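Side-chain contacts in universal stress protein (Archaeoglobus fulgidus, PDB 3LOQ), which binds adenosine monophosphate and, as a universal stress protein A family member of otherwise unknown function, may serve in the stress response: residues A[119-124]-A[153-158]; A[257-262]-A[266-271]. All coordinates share one frame; numbering follows the deposited sequence.

Contact 1: residues A[119-124]-A[153-158]; sequences KASENY and SKVPVY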
loop_
_atom_site.group_PDB
_atom_site.type_symbol
_atom_site.label_atom_id
_atom_site.label_comp_id
_atom_site.label_asym_id
_atom_site.label_seq_id
_atom_site.Cartn_x
_atom_site.Cartn_y
_atom_site.Cartn_z
ATOM N N LYS A 119 -3.257 -15.193 2.796
ATOM C CA LYS A 119 -4.361 -16.089 3.124
ATOM C C LYS A 119 -5.491 -15.311 3.793
ATOM O O LYS A 119 -6.650 -15.383 3.357
ATOM C CB LYS A 119 -3.867 -17.230 4.020
ATOM C CG LYS A 119 -4.888 -18.310 4.304
ATOM C CD LYS A 119 -4.312 -19.355 5.261
ATOM C CE LYS A 119 -5.398 -20.181 5.963
ATOM N NZ LYS A 119 -4.876 -20.839 7.209
ATOM N N ALA A 120 -5.133 -14.557 4.834
ATOM C CA ALA A 120 -6.071 -13.727 5.591
ATOM C C ALA A 120 -6.711 -12.624 4.761
ATOM O O ALA A 120 -7.829 -12.198 5.045
ATOM C CB ALA A 120 -5.360 -13.097 6.830
ATOM N N SER A 121 -5.997 -12.140 3.753
ATOM C CA SER A 121 -6.444 -10.948 3.029
ATOM C C SER A 121 -7.691 -11.183 2.199
ATOM O O SER A 121 -8.314 -10.226 1.738
ATOM C CB SER A 121 -5.343 -10.402 2.123
ATOM O OG SER A 121 -5.039 -11.333 1.110
ATOM N N GLU A 122 -8.052 -12.446 1.999
ATOM C CA GLU A 122 -9.254 -12.772 1.231
ATOM C C GLU A 122 -10.478 -12.196 1.921
ATOM O O GLU A 122 -11.471 -11.867 1.277
ATOM C CB GLU A 122 -9.399 -14.282 1.066
ATOM C CG GLU A 122 -8.297 -14.915 0.233
ATOM C CD GLU A 122 -8.212 -16.419 0.429
ATOM O OE1 GLU A 122 -9.093 -16.977 1.117
ATOM O OE2 GLU A 122 -7.261 -17.041 -0.100
ATOM N N ASN A 123 -10.380 -12.048 3.237
ATOM C CA ASN A 123 -11.464 -11.492 4.033
ATOM C C ASN A 123 -11.482 -9.966 4.156
ATOM O O ASN A 123 -12.335 -9.434 4.858
ATOM C CB ASN A 123 -11.441 -12.100 5.440
ATOM C CG ASN A 123 -11.608 -13.608 5.428
ATOM O OD1 ASN A 123 -12.369 -14.159 4.620
ATOM N ND2 ASN A 123 -10.896 -14.288 6.325
ATOM N N TYR A 124 -10.556 -9.261 3.497
ATOM C CA TYR A 124 -10.459 -7.805 3.675
ATOM C C TYR A 124 -10.475 -7.061 2.352
ATOM O O TYR A 124 -10.333 -7.669 1.302
ATOM C CB TYR A 124 -9.207 -7.441 4.496
ATOM C CG TYR A 124 -9.305 -7.957 5.903
ATOM C CD1 TYR A 124 -9.011 -9.286 6.196
ATOM C CD2 TYR A 124 -9.750 -7.135 6.934
ATOM C CE1 TYR A 124 -9.145 -9.783 7.495
ATOM C CE2 TYR A 124 -9.883 -7.621 8.234
ATOM C CZ TYR A 124 -9.576 -8.944 8.506
ATOM O OH TYR A 124 -9.705 -9.426 9.787
ATOM N N SER A 153 -0.484 -10.568 -3.605
ATOM C CA SER A 153 -1.772 -10.117 -3.105
ATOM C C SER A 153 -2.741 -9.859 -4.240
ATOM O O SER A 153 -2.339 -9.420 -5.321
ATOM C CB SER A 153 -1.648 -8.855 -2.245
ATOM O OG SER A 153 -2.951 -8.367 -1.935
ATOM N N LYS A 154 -4.021 -10.125 -3.990
ATOM C CA LYS A 154 -5.060 -9.814 -4.973
ATOM C C LYS A 154 -5.765 -8.504 -4.616
ATOM O O LYS A 154 -6.276 -7.802 -5.484
ATOM C CB LYS A 154 -6.057 -10.981 -5.128
ATOM C CG LYS A 154 -5.434 -12.236 -5.765
ATOM C CD LYS A 154 -6.441 -13.375 -5.957
ATOM C CE LYS A 154 -6.874 -13.990 -4.621
ATOM N NZ LYS A 154 -7.935 -15.046 -4.770
ATOM N N VAL A 155 -5.777 -8.173 -3.336
ATOM C CA VAL A 155 -6.320 -6.895 -2.892
ATOM C C VAL A 155 -5.199 -5.857 -2.923
ATOM O O VAL A 155 -4.016 -6.221 -2.971
ATOM C CB VAL A 155 -6.886 -7.002 -1.465
ATOM C CG1 VAL A 155 -8.031 -8.022 -1.430
ATOM C CG2 VAL A 155 -5.777 -7.399 -0.480
ATOM N N PRO A 156 -5.555 -4.563 -2.910
ATOM C CA PRO A 156 -4.499 -3.558 -2.927
ATOM C C PRO A 156 -3.662 -3.615 -1.661
ATOM O O PRO A 156 -4.132 -4.065 -0.615
ATOM C CB PRO A 156 -5.269 -2.242 -2.989
ATOM C CG PRO A 156 -6.590 -2.602 -3.550
ATOM C CD PRO A 156 -6.890 -3.947 -2.979
ATOM N N VAL A 157 -2.422 -3.164 -1.785
ATOM C CA VAL A 157 -1.451 -3.158 -0.702
ATOM C C VAL A 157 -0.921 -1.739 -0.571
ATOM O O VAL A 157 -0.422 -1.172 -1.540
ATOM C CB VAL A 157 -0.284 -4.110 -1.007
ATOM C CG1 VAL A 157 0.731 -4.081 0.112
ATOM C CG2 VAL A 157 -0.816 -5.546 -1.250
ATOM N N TYR A 158 -1.025 -1.174 0.630
ATOM C CA TYR A 158 -0.686 0.220 0.872
ATOM C C TYR A 158 0.509 0.252 1.827
ATOM O O TYR A 158 0.389 -0.168 2.981
ATOM C CB TYR A 158 -1.906 0.920 1.501
ATOM C CG TYR A 158 -2.062 2.399 1.199
ATOM C CD1 TYR A 158 -3.292 3.031 1.374
ATOM C CD2 TYR A 158 -0.989 3.165 0.750
ATOM C CE1 TYR A 158 -3.449 4.388 1.110
ATOM C CE2 TYR A 158 -1.133 4.510 0.473
ATOM C CZ TYR A 158 -2.366 5.120 0.663
ATOM O OH TYR A 158 -2.515 6.462 0.401
#
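Y124 meets V155 through its carbonyl oxygen rather than its ring, which is turned away from 153-158: A120 O lies at the ring edge, in its plane and 3.3 Å from CD1, while A24 and L26 of strand 24-28 and I105 also touch the Y124 side chain. The setting is the nucleotide-binding alpha/beta fold of the universal stress proteins. Residues 119-124 carry the end of helix 113-121 into strand 126-130, residues 153-158 carry the chain from helix 145-152 into strand 157-160, and these two strands pair in parallel, so the contact ties together two neighbouring helix-to-strand connections. V155 is the side chain that bridges them. Its CG1, anti to the carbonyl carbon (chi1 -61°), points at backbone oxygens, coming within 3.6 Å of Y124 O and 3.9 Å of S121 O. The other methyl, CG2, rests against S121 CB at 4.0 Å. Nothing polar joins the segments here; S121 O already accepts from Y124 N (3.0 Å), the bond that closes a type I turn from S121 to Y124. S121 OG bonds back to I118 O, and it is the CB of S121 that lies against the valine. I127, on strand 126-130, packs against both S121 and V155. At the outer side E122 and K154 carry opposite charges, but their ends do not meet. The bend leading to V155 is pinned within its own segment: S153 OG donates to V155 O at 2.6 Å, 25° out of the carbonyl plane.

Contact 2: residues A[257-262]-A[266-271]; sequences MGSRGA and MTMILG. With ACT (acetate ion), chain J; ACT (acetate ion), chain I; ACT (acetate ion), chain K; ACT (acetate ion), chain H.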
loop_
_atom_site.group_PDB
_atom_site.type_symbol
_atom_site.label_atom_id
_atom_site.label_comp_id
_atom_site.label_asym_id
_atom_site.label_seq_id
_atom_site.Cartn_x
_atom_site.Cartn_y
_atom_site.Cartn_z
HETATM N N MSE A 257 -0.437 3.437 -7.678
HETATM C CA MSE A 257 0.061 2.785 -8.889
HETATM C C MSE A 257 -0.517 1.379 -9.036
HETATM O O MSE A 257 -1.160 0.862 -8.122
HETATM C CB MSE A 257 1.597 2.755 -8.891
HETATM C CG MSE A 257 2.217 1.968 -7.752
HETATM SE SE MSE A 257 4.123 2.393 -7.466
HETATM C CE MSE A 257 4.771 2.292 -9.303
ATOM N N GLY A 258 -0.291 0.768 -10.193
ATOM C CA GLY A 258 -0.738 -0.585 -10.444
ATOM C C GLY A 258 0.429 -1.536 -10.581
ATOM O O GLY A 258 1.528 -1.123 -10.912
ATOM N N SER A 259 0.195 -2.818 -10.332
ATOM C CA SER A 259 1.225 -3.825 -10.548
ATOM C C SER A 259 0.620 -5.158 -10.921
ATOM O O SER A 259 -0.256 -5.658 -10.207
ATOM C CB SER A 259 2.070 -4.021 -9.289
ATOM O OG SER A 259 2.943 -5.134 -9.456
ATOM N N ARG A 260 1.107 -5.750 -12.011
ATOM C CA ARG A 260 0.624 -7.057 -12.444
ATOM C C ARG A 260 1.307 -8.192 -11.672
ATOM O O ARG A 260 0.907 -9.347 -11.783
ATOM C CB ARG A 260 0.824 -7.245 -13.945
ATOM C CG ARG A 260 2.264 -7.368 -14.341
ATOM C CD ARG A 260 2.578 -6.492 -15.527
ATOM N NE ARG A 260 2.014 -7.015 -16.764
ATOM C CZ ARG A 260 1.546 -6.252 -17.749
ATOM N NH1 ARG A 260 1.562 -4.924 -17.635
ATOM N NH2 ARG A 260 1.051 -6.814 -18.848
ATOM N N GLY A 261 2.323 -7.860 -10.881
ATOM C CA GLY A 261 3.036 -8.860 -10.102
ATOM C C GLY A 261 3.624 -9.962 -10.971
ATOM O O GLY A 261 3.499 -11.155 -10.667
ATOM N N ALA A 262 4.254 -9.563 -12.070
ATOM C CA ALA A 262 4.810 -10.522 -13.015
ATOM C C ALA A 262 6.095 -11.147 -12.474
ATOM O O ALA A 262 6.668 -10.684 -11.482
ATOM C CB ALA A 262 5.065 -9.857 -14.366
HETATM N N MSE A 266 11.852 -12.330 -6.698
HETATM C CA MSE A 266 13.219 -11.932 -7.046
HETATM C C MSE A 266 13.233 -10.886 -8.139
HETATM O O MSE A 266 13.921 -9.870 -8.051
HETATM C CB MSE A 266 14.015 -13.138 -7.553
HETATM C CG MSE A 266 15.385 -12.768 -8.136
HETATM SE SE MSE A 266 16.510 -11.965 -6.742
HETATM C CE MSE A 266 16.505 -13.432 -5.447
ATOM N N THR A 267 12.490 -11.173 -9.194
ATOM C CA THR A 267 12.438 -10.326 -10.368
ATOM C C THR A 267 11.782 -8.982 -10.032
ATOM O O THR A 267 12.150 -7.927 -10.549
ATOM C CB THR A 267 11.648 -11.065 -11.444
ATOM O OG1 THR A 267 12.556 -11.904 -12.172
ATOM C CG2 THR A 267 10.976 -10.112 -12.376
HETATM N N MSE A 268 10.805 -9.022 -9.148
HETATM C CA MSE A 268 10.131 -7.797 -8.771
HETATM C C MSE A 268 11.106 -6.899 -8.014
HETATM O O MSE A 268 11.213 -5.702 -8.297
HETATM C CB MSE A 268 8.915 -8.116 -7.913
HETATM C CG MSE A 268 8.006 -6.917 -7.681
HETATM SE SE MSE A 268 6.637 -7.325 -6.356
HETATM C CE MSE A 268 5.089 -6.735 -7.397
ATOM N N ILE A 269 11.833 -7.491 -7.067
ATOM C CA ILE A 269 12.778 -6.744 -6.235
ATOM C C ILE A 269 13.881 -6.125 -7.075
ATOM O O ILE A 269 14.223 -4.952 -6.915
ATOM C CB ILE A 269 13.426 -7.650 -5.173
ATOM C CG1 ILE A 269 12.412 -7.979 -4.089
ATOM C CG2 ILE A 269 14.616 -6.966 -4.556
ATOM C CD1 ILE A 269 12.732 -9.259 -3.315
ATOM N N LEU A 270 14.417 -6.930 -7.984
ATOM C CA LEU A 270 15.572 -6.559 -8.784
ATOM C C LEU A 270 15.240 -5.415 -9.723
ATOM O O LEU A 270 16.001 -4.448 -9.829
ATOM C CB LEU A 270 16.032 -7.763 -9.607
ATOM C CG LEU A 270 17.455 -8.297 -9.476
ATOM C CD1 LEU A 270 18.124 -7.792 -8.227
ATOM C CD2 LEU A 270 17.434 -9.815 -9.501
ATOM N N GLY A 271 14.106 -5.514 -10.412
ATOM C CA GLY A 271 13.843 -4.571 -11.480
ATOM C C GLY A 271 12.470 -3.927 -11.584
ATOM O O GLY A 271 12.194 -3.261 -12.571
HETATM C C ACT J . 6.586 -7.109 -11.263
HETATM O O ACT J . 5.614 -6.579 -11.880
HETATM O OXT ACT J . 6.307 -7.674 -10.175
HETATM C CH3 ACT J . 8.011 -7.088 -11.778
HETATM C C ACT I . 2.877 -2.782 -14.833
HETATM O O ACT I . 3.901 -2.231 -15.304
HETATM O OXT ACT I . 1.770 -2.468 -15.388
HETATM C CH3 ACT I . 3.025 -3.750 -13.677
HETATM C C ACT K . 5.607 -2.233 -10.975
HETATM O O ACT K . 6.735 -2.143 -11.525
HETATM O OXT ACT K . 5.436 -3.241 -10.221
HETATM C CH3 ACT K . 4.540 -1.185 -11.224
HETATM C C ACT H . 2.395 2.273 -13.562
HETATM O O ACT H . 2.113 3.116 -14.472
HETATM O OXT ACT H . 1.391 1.773 -12.925
HETATM C CH3 ACT H . 3.861 1.939 -13.258
#
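This is a small surface contact in which S259 and G261, in the loop that follows strand 254-258, are met by the end of one selenomethionine, M268, from helix 265-271. The M268 chain runs extended from the helix, with CG anti to the backbone N (chi1 -170°), and bends only at its last torsion, which brings CE to 3.4 Å from S259 OG and 4.0 Å from G261 CA. E147 and H151 of helix 145-152 also touch this side chain. S259 OG accepts from G261 N (3.1 Å, N-H...O 146°), an ST turn that fixes the bend of the loop. G258, G261 and G271, followed by S272, match the spacing of the family's G-2X-G-9X-G(S/T) nucleotide-binding signature, but the AMP seen lies in the pocket of the other half, about 10 Å from the M268 side chain; acetates, probably from the crystallisation liquor, lie round this loop. The chain K acetate takes a hydrogen bond from S259 OG (3.2 Å), and the chain J acetate, whose OXT is 3.2 Å from M268 CE, is held weakly by A262 N. Putting an alanine at S259 would probably leave G261 N without its side-chain acceptor, the chain K acetate without its hydroxyl donor, and a gap beside M268 CE. R260, bent at its second and third torsions, reaches OXT of the chain I acetate with NH1 (3.3 Å), a weak bond at the guanidinium edge.

The two contacts occupy different halves of the chain, contact 1 in the buried interior and contact 2 at the surface. Their centres are about 17 Å apart and they do not touch, yet both reach the same sheet: strand 157-160 pairs antiparallel with 285-288, which runs parallel to 254-258. Contact 1 lies where helices lead into strands, and its chemistry is methyl packing against S121 CB and two backbone oxygens, one of them engaged within the turn. Contact 2 sits where a strand leads out into a glycine-rich loop; a selenomethionine methyl meets a hydroxyl and a glycine CA there, and polar loop groups hold acetates, several only weakly. Helix 145-152 serves both, leading into 153-158 and lying against M268.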